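Arginyl-trna synthetase (Thermus thermophilus, PDB 1IQ0) probably catalyses the ATP-dependent attachment of L-arginine to tRNA(Arg), releasing AMP and diphosphate, as a monomeric class I aminoacyl-tRNA synthetase. Local coordinates at residues E108-N113 / A232-L237; R322-E325 / G331-T334. All blocks are in the same frame, centred on the assembly; numbering follows the deposited sequence.

Contact 1 of 2, residues E108-N113 / A232-L237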
ATOM      1  N   GLU A 108      -8.418  -4.936  -0.631  1.00 20.41           N
ATOM      2  CA  GLU A 108      -9.325  -4.673   0.480  1.00 20.72           C
ATOM      3  C   GLU A 108      -8.523  -4.151   1.662  1.00 20.96           C
ATOM      4  O   GLU A 108      -7.548  -4.768   2.088  1.00 18.47           O
ATOM      5  CB  GLU A 108     -10.083  -5.932   0.929  1.00 17.86           C
ATOM      6  CG  GLU A 108     -10.925  -5.652   2.193  1.00 18.41           C
ATOM      7  CD  GLU A 108     -11.576  -6.894   2.796  1.00 23.75           C
ATOM      8  OE1 GLU A 108     -11.593  -7.001   4.036  1.00 28.13           O
ATOM      9  OE2 GLU A 108     -12.083  -7.752   2.044  1.00 23.50           O
ATOM     10  N   HIS A 109      -8.927  -3.004   2.181  1.00 19.98           N
ATOM     11  CA  HIS A 109      -8.252  -2.436   3.334  1.00 20.73           C
ATOM     12  C   HIS A 109      -9.233  -1.597   4.140  1.00 21.48           C
ATOM     13  O   HIS A 109     -10.360  -1.362   3.689  1.00 20.87           O
ATOM     14  CB  HIS A 109      -7.008  -1.640   2.902  1.00 16.39           C
ATOM     15  CG  HIS A 109      -7.295  -0.394   2.123  1.00 18.96           C
ATOM     16  ND1 HIS A 109      -7.914   0.705   2.679  1.00 21.83           N
ATOM     17  CD2 HIS A 109      -6.937  -0.028   0.866  1.00 13.37           C
ATOM     18  CE1 HIS A 109      -7.919   1.695   1.804  1.00 16.36           C
ATOM     19  NE2 HIS A 109      -7.332   1.278   0.698  1.00 19.57           N
ATOM     20  N   THR A 110      -8.802  -1.174   5.327  1.00 18.83           N
ATOM     21  CA  THR A 110      -9.618  -0.404   6.264  1.00 18.70           C
ATOM     22  C   THR A 110     -10.570  -1.438   6.877  1.00 19.00           C
ATOM     23  O   THR A 110     -10.177  -2.166   7.787  1.00 16.66           O
ATOM     24  CB  THR A 110     -10.395   0.735   5.559  1.00 19.50           C
ATOM     25  OG1 THR A 110      -9.480   1.535   4.797  1.00 20.23           O
ATOM     26  CG2 THR A 110     -11.077   1.644   6.598  1.00 17.27           C
ATOM     27  N   SER A 111     -11.800  -1.527   6.376  1.00 16.18           N
ATOM     28  CA  SER A 111     -12.750  -2.525   6.873  1.00 13.05           C
ATOM     29  C   SER A 111     -12.787  -2.653   8.388  1.00 14.27           C
ATOM     30  O   SER A 111     -12.586  -3.739   8.921  1.00 14.54           O
ATOM     31  CB  SER A 111     -12.405  -3.901   6.293  1.00 16.44           C
ATOM     32  OG  SER A 111     -12.426  -3.883   4.881  1.00 17.52           O
ATOM     33  N   VAL A 112     -13.053  -1.562   9.087  1.00 20.12           N
ATOM     34  CA  VAL A 112     -13.092  -1.615  10.543  1.00 21.75           C
ATOM     35  C   VAL A 112     -14.523  -1.768  11.028  1.00 21.56           C
ATOM     36  O   VAL A 112     -15.467  -1.446  10.302  1.00 20.87           O
ATOM     37  CB  VAL A 112     -12.509  -0.324  11.167  1.00 26.48           C
ATOM     38  CG1 VAL A 112     -11.074  -0.115  10.690  1.00 29.71           C
ATOM     39  CG2 VAL A 112     -13.365   0.870  10.782  1.00 27.52           C
ATOM     40  N   ASN A 113     -14.687  -2.275  12.247  1.00 18.90           N
ATOM     41  CA  ASN A 113     -16.019  -2.414  12.802  1.00 20.67           C
ATOM     42  C   ASN A 113     -16.639  -1.022  12.807  1.00 22.45           C
ATOM     43  O   ASN A 113     -16.030  -0.064  13.284  1.00 23.54           O
ATOM     44  CB  ASN A 113     -15.954  -2.983  14.220  1.00 25.29           C
ATOM     45  CG  ASN A 113     -15.682  -4.475  14.228  1.00 30.71           C
ATOM     46  OD1 ASN A 113     -16.265  -5.219  13.448  1.00 35.44           O
ATOM     47  ND2 ASN A 113     -14.802  -4.916  15.117  1.00 27.80           N
ATOM     48  N   ALA A 232      -7.243   8.520   1.661  1.00 21.20           N
ATOM     49  CA  ALA A 232      -7.433   7.144   1.193  1.00 22.76           C
ATOM     50  C   ALA A 232      -8.546   7.159   0.142  1.00 22.26           C
ATOM     51  O   ALA A 232      -9.454   7.987   0.216  1.00 21.19           O
ATOM     52  CB  ALA A 232      -7.832   6.249   2.361  1.00 21.00           C
ATOM     53  N   ARG A 233      -8.484   6.252  -0.829  1.00 28.26           N
ATOM     54  CA  ARG A 233      -9.508   6.203  -1.878  1.00 29.89           C
ATOM     55  C   ARG A 233     -10.271   4.875  -1.855  1.00 27.99           C
ATOM     56  O   ARG A 233      -9.699   3.837  -1.547  1.00 22.49           O
ATOM     57  CB  ARG A 233      -8.868   6.385  -3.261  1.00 46.15           C
ATOM     58  CG  ARG A 233      -7.672   7.332  -3.296  1.00 54.52           C
ATOM     59  CD  ARG A 233      -7.145   7.564  -4.719  1.00 54.57           C
ATOM     60  NE  ARG A 233      -7.072   6.343  -5.524  1.00 62.76           N
ATOM     61  CZ  ARG A 233      -6.468   5.218  -5.149  1.00 66.03           C
ATOM     62  NH1 ARG A 233      -5.872   5.141  -3.968  1.00 64.27           N
ATOM     63  NH2 ARG A 233      -6.465   4.161  -5.954  1.00 63.02           N
ATOM     64  N   TYR A 234     -11.562   4.909  -2.181  1.00 26.23           N
ATOM     65  CA  TYR A 234     -12.367   3.689  -2.200  1.00 22.23           C
ATOM     66  C   TYR A 234     -13.287   3.630  -3.404  1.00 23.18           C
ATOM     67  O   TYR A 234     -13.858   4.642  -3.812  1.00 22.35           O
ATOM     68  CB  TYR A 234     -13.235   3.570  -0.938  1.00 17.04           C
ATOM     69  CG  TYR A 234     -12.471   3.652   0.358  1.00 16.87           C
ATOM     70  CD1 TYR A 234     -12.199   4.885   0.948  1.00 17.49           C
ATOM     71  CD2 TYR A 234     -11.996   2.498   0.987  1.00 15.54           C
ATOM     72  CE1 TYR A 234     -11.476   4.972   2.132  1.00 17.51           C
ATOM     73  CE2 TYR A 234     -11.263   2.573   2.170  1.00 16.85           C
ATOM     74  CZ  TYR A 234     -11.010   3.816   2.735  1.00 16.37           C
ATOM     75  OH  TYR A 234     -10.273   3.907   3.886  1.00 19.53           O
ATOM     76  N   ASP A 235     -13.439   2.436  -3.967  1.00 20.23           N
ATOM     77  CA  ASP A 235     -14.331   2.251  -5.104  1.00 20.89           C
ATOM     78  C   ASP A 235     -15.618   1.546  -4.672  1.00 22.76           C
ATOM     79  O   ASP A 235     -16.717   1.919  -5.085  1.00 25.08           O
ATOM     80  CB  ASP A 235     -13.659   1.412  -6.189  1.00 17.55           C
ATOM     81  CG  ASP A 235     -12.439   2.085  -6.770  1.00 20.21           C
ATOM     82  OD1 ASP A 235     -11.313   1.632  -6.474  1.00 20.19           O
ATOM     83  OD2 ASP A 235     -12.614   3.073  -7.519  1.00 22.63           O
ATOM     84  N   LEU A 236     -15.475   0.527  -3.831  1.00 23.16           N
ATOM     85  CA  LEU A 236     -16.625  -0.253  -3.401  1.00 21.47           C
ATOM     86  C   LEU A 236     -16.767  -0.438  -1.899  1.00 21.31           C
ATOM     87  O   LEU A 236     -15.791  -0.476  -1.154  1.00 21.90           O
ATOM     88  CB  LEU A 236     -16.562  -1.645  -4.026  1.00 20.79           C
ATOM     89  CG  LEU A 236     -16.398  -1.782  -5.538  1.00 21.58           C
ATOM     90  CD1 LEU A 236     -15.798  -3.148  -5.856  1.00 22.38           C
ATOM     91  CD2 LEU A 236     -17.747  -1.591  -6.224  1.00 19.98           C
ATOM     92  N   LEU A 237     -18.012  -0.579  -1.479  1.00 21.84           N
ATOM     93  CA  LEU A 237     -18.352  -0.843  -0.094  1.00 21.94           C
ATOM     94  C   LEU A 237     -19.163  -2.126  -0.189  1.00 20.48           C
ATOM     95  O   LEU A 237     -20.020  -2.242  -1.052  1.00 21.91           O
ATOM     96  CB  LEU A 237     -19.243   0.265   0.466  1.00 21.04           C
ATOM     97  CG  LEU A 237     -18.712   1.244   1.515  1.00 24.02           C
ATOM     98  CD1 LEU A 237     -17.368   1.805   1.129  1.00 17.15           C
ATOM     99  CD2 LEU A 237     -19.744   2.350   1.692  1.00 20.87           C
TER
HETATM  100  O   HOH W   1      -7.258   3.229  -1.402  1.00 32.78           O

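Contact 2 of 2, residues R322-E325 / G331-T334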
ATOM      1  N   ARG A 322     -25.108   0.112  -6.090  1.00 27.21           N
ATOM      2  CA  ARG A 322     -25.715   1.393  -6.443  1.00 28.07           C
ATOM      3  C   ARG A 322     -24.813   2.486  -5.864  1.00 26.82           C
ATOM      4  O   ARG A 322     -23.878   2.191  -5.117  1.00 26.99           O
ATOM      5  CB  ARG A 322     -27.126   1.503  -5.842  1.00 24.08           C
ATOM      6  CG  ARG A 322     -27.141   1.518  -4.323  1.00 28.62           C
ATOM      7  CD  ARG A 322     -28.558   1.431  -3.746  1.00 39.91           C
ATOM      8  NE  ARG A 322     -29.363   2.608  -4.054  1.00 44.09           N
ATOM      9  CZ  ARG A 322     -30.280   2.659  -5.012  1.00 46.73           C
ATOM     10  NH1 ARG A 322     -30.519   1.592  -5.765  1.00 48.01           N
ATOM     11  NH2 ARG A 322     -30.957   3.781  -5.224  1.00 46.70           N
ATOM     12  N   PRO A 323     -25.071   3.759  -6.209  1.00 35.61           N
ATOM     13  CA  PRO A 323     -24.238   4.846  -5.680  1.00 35.33           C
ATOM     14  C   PRO A 323     -24.390   4.980  -4.166  1.00 33.28           C
ATOM     15  O   PRO A 323     -25.488   4.840  -3.632  1.00 36.97           O
ATOM     16  CB  PRO A 323     -24.765   6.083  -6.418  1.00 29.96           C
ATOM     17  CG  PRO A 323     -25.279   5.518  -7.716  1.00 31.44           C
ATOM     18  CD  PRO A 323     -25.990   4.261  -7.247  1.00 34.81           C
ATOM     19  N   TYR A 324     -23.287   5.247  -3.478  1.00 25.19           N
ATOM     20  CA  TYR A 324     -23.327   5.410  -2.033  1.00 24.72           C
ATOM     21  C   TYR A 324     -23.372   6.893  -1.712  1.00 29.59           C
ATOM     22  O   TYR A 324     -22.449   7.635  -2.049  1.00 32.77           O
ATOM     23  CB  TYR A 324     -22.092   4.793  -1.378  1.00 21.85           C
ATOM     24  CG  TYR A 324     -22.065   4.954   0.128  1.00 19.98           C
ATOM     25  CD1 TYR A 324     -23.046   4.365   0.929  1.00 17.11           C
ATOM     26  CD2 TYR A 324     -21.060   5.698   0.753  1.00 21.22           C
ATOM     27  CE1 TYR A 324     -23.025   4.508   2.314  1.00 15.78           C
ATOM     28  CE2 TYR A 324     -21.030   5.852   2.132  1.00 19.16           C
ATOM     29  CZ  TYR A 324     -22.015   5.252   2.909  1.00 18.49           C
ATOM     30  OH  TYR A 324     -21.983   5.391   4.279  1.00 21.82           O
ATOM     31  N   GLU A 325     -24.452   7.317  -1.061  1.00 31.09           N
ATOM     32  CA  GLU A 325     -24.620   8.710  -0.695  1.00 28.97           C
ATOM     33  C   GLU A 325     -23.628   9.077   0.408  1.00 24.99           C
ATOM     34  O   GLU A 325     -23.674   8.528   1.507  1.00 23.42           O
ATOM     35  CB  GLU A 325     -26.054   8.962  -0.219  1.00 43.88           C
ATOM     36  CG  GLU A 325     -26.340  10.418   0.115  1.00 58.92           C
ATOM     37  CD  GLU A 325     -27.775  10.653   0.555  1.00 63.73           C
ATOM     38  OE1 GLU A 325     -28.196  10.067   1.574  1.00 60.13           O
ATOM     39  OE2 GLU A 325     -28.483  11.430  -0.120  1.00 68.41           O
ATOM     40  N   GLY A 331     -17.724   8.957  -6.684  1.00 32.31           N
ATOM     41  CA  GLY A 331     -17.856   7.705  -7.409  1.00 30.92           C
ATOM     42  C   GLY A 331     -17.937   6.426  -6.597  1.00 31.28           C
ATOM     43  O   GLY A 331     -17.929   5.339  -7.166  1.00 32.73           O
ATOM     44  N   LEU A 332     -18.024   6.534  -5.278  1.00 25.20           N
ATOM     45  CA  LEU A 332     -18.093   5.340  -4.440  1.00 24.26           C
ATOM     46  C   LEU A 332     -19.417   4.582  -4.608  1.00 25.90           C
ATOM     47  O   LEU A 332     -20.489   5.184  -4.607  1.00 25.43           O
ATOM     48  CB  LEU A 332     -17.884   5.730  -2.974  1.00 18.82           C
ATOM     49  CG  LEU A 332     -17.914   4.628  -1.911  1.00 20.48           C
ATOM     50  CD1 LEU A 332     -16.904   3.537  -2.249  1.00 20.67           C
ATOM     51  CD2 LEU A 332     -17.606   5.246  -0.546  1.00 15.85           C
ATOM     52  N   ARG A 333     -19.331   3.262  -4.766  1.00 23.63           N
ATOM     53  CA  ARG A 333     -20.521   2.425  -4.920  1.00 23.27           C
ATOM     54  C   ARG A 333     -20.617   1.429  -3.760  1.00 22.30           C
ATOM     55  O   ARG A 333     -19.607   0.910  -3.277  1.00 21.78           O
ATOM     56  CB  ARG A 333     -20.493   1.667  -6.257  1.00 26.31           C
ATOM     57  CG  ARG A 333     -20.839   2.505  -7.498  1.00 30.09           C
ATOM     58  CD  ARG A 333     -20.656   1.696  -8.799  1.00 31.89           C
ATOM     59  NE  ARG A 333     -21.686   0.679  -9.045  1.00 39.50           N
ATOM     60  CZ  ARG A 333     -21.443  -0.619  -9.271  1.00 45.19           C
ATOM     61  NH1 ARG A 333     -20.198  -1.097  -9.276  1.00 36.03           N
ATOM     62  NH2 ARG A 333     -22.450  -1.450  -9.529  1.00 41.91           N
ATOM     63  N   THR A 334     -21.840   1.154  -3.323  1.00 21.72           N
ATOM     64  CA  THR A 334     -22.059   0.246  -2.207  1.00 17.89           C
ATOM     65  C   THR A 334     -22.975  -0.911  -2.574  1.00 20.75           C
ATOM     66  O   THR A 334     -23.821  -0.788  -3.458  1.00 22.22           O
ATOM     67  CB  THR A 334     -22.725   0.988  -1.016  1.00 20.32           C
ATOM     68  OG1 THR A 334     -22.918   0.083   0.080  1.00 23.41           O
ATOM     69  CG2 THR A 334     -24.095   1.537  -1.428  1.00 18.43           C
TER

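Contact 1 of 2, residues E108-N113 / A232-L237
The rings of His-109 and Tyr-234 meet at an oblique angle, centroids 5.3 Å apart and planes at 54°. At the edge of the imidazole, in its plane, lie Thr-110 OG1, the tyrosine hydroxyl and a water molecule; at the edge of the phenol, Thr-110 OG1 appears again. The setting is the class I synthetase catalytic domain, where the loop after strand 104-108 enters the 'HIGH' region, predicted here to include Val-112 and Asn-113, and faces the approach to strand 236-239. The closest ring atoms are His-109 CE1 and Tyr-234 CE2, 3.5 Å apart. Thr-110 links the two rings through one oxygen. Its OG1 is hydrogen-bonded to Tyr-234 OH (2.7 Å) and to His-109 ND1 (2.8 Å), so the hydroxyl ties the phenol to the histidine of its own loop. With CG2 anti to the backbone N, Thr-110 holds OG1 beside that nitrogen (chi1 -53°) and within reach of both partners. Met-227 of helix 213-229 packs against both Thr-110 and Tyr-234, while Asn-125 of helix 120-138 touches the histidine. The guanidinium of Arg-233 is engaged elsewhere, in a salt bridge with Asp-130. The backbone of Arg-233 takes part through the water, which donates a hydrogen bond to Arg-233 O and is hydrogen-bonded to His-109 NE2 at 2.9 Å.

Contact 2 of 2, residues R322-E325 / G331-T334
Arg-322 opens the pairing with two backbone hydrogen bonds to Thr-334: its N donates to Thr-334 O over 3.1 Å, in the carbonyl plane, and its O receives Thr-334 N at 2.9 Å, almost in line with the C=O bond (172°). The same Arg-322 O also meets a CA-H...O contact from Arg-333 CA at 3.4 Å, and CB of that arginine packs beside it. Pro-323, which has no N-H to give, faces Arg-333 as a non-hydrogen-bonded pair, their CA atoms 4.5 Å apart and their side chains diverging. These are the two strands of an antiparallel beta hairpin, 320-323 and 333-335, at one side of the mixed sheet of the synthetase; Arg-333 joins its second strand to strand 236-239 by backbone bonds. Beyond the strand end, Tyr-324 N extends the pairing with a bond of 3.0 Å to Leu-332 O, the donor tilted 25° from the carbonyl plane. With CG anti to the backbone N (chi1 179°), the tyrosine ring runs alongside Leu-332, its CD2 at 3.7 Å from Leu-332 CD2, while the side chain slants across Thr-334, CB and CD1 both touching Thr-334 CG2. The side chain also packs on Leu-220, Leu-221 and Met-224 of helix 213-229, and its hydroxyl is hydrogen-bonded to Asn-217. Shortening the residue to an alanine is likely to open a gap beside Leu-332 and Thr-334, where the side chain meets that helix, and to leave Asn-217 ND2 without its hydroxyl partner. The carbonyl O of Tyr-324 accepts a hydrogen bond from Asn-326 ND2.

Contacts 1 and 2 follow one another along the chain, their centres about 13 Å apart, and join through neighbouring strands 236-239 and 333-335. Two probable backbone hydrogen bonds sew them together: Leu-237 N to Arg-333 O at 2.8 Å and Arg-333 N to Asp-235 O at 3.0 Å. Leu-332 CD1 of contact 2 packs on the backbone of contact 1, 3.3 Å from Asp-235 O and 3.6 Å from Tyr-234 O. Helix 213-229 spans both, with Met-227 on the contact 1 side and Met-224 on the contact 2 side. Contact 1 includes the start of the predicted 'HIGH' region, which in class I synthetases forms part of the ATP-binding site and probably places contact 1 beside it, whereas contact 2 continues the sheet outward into a hairpin.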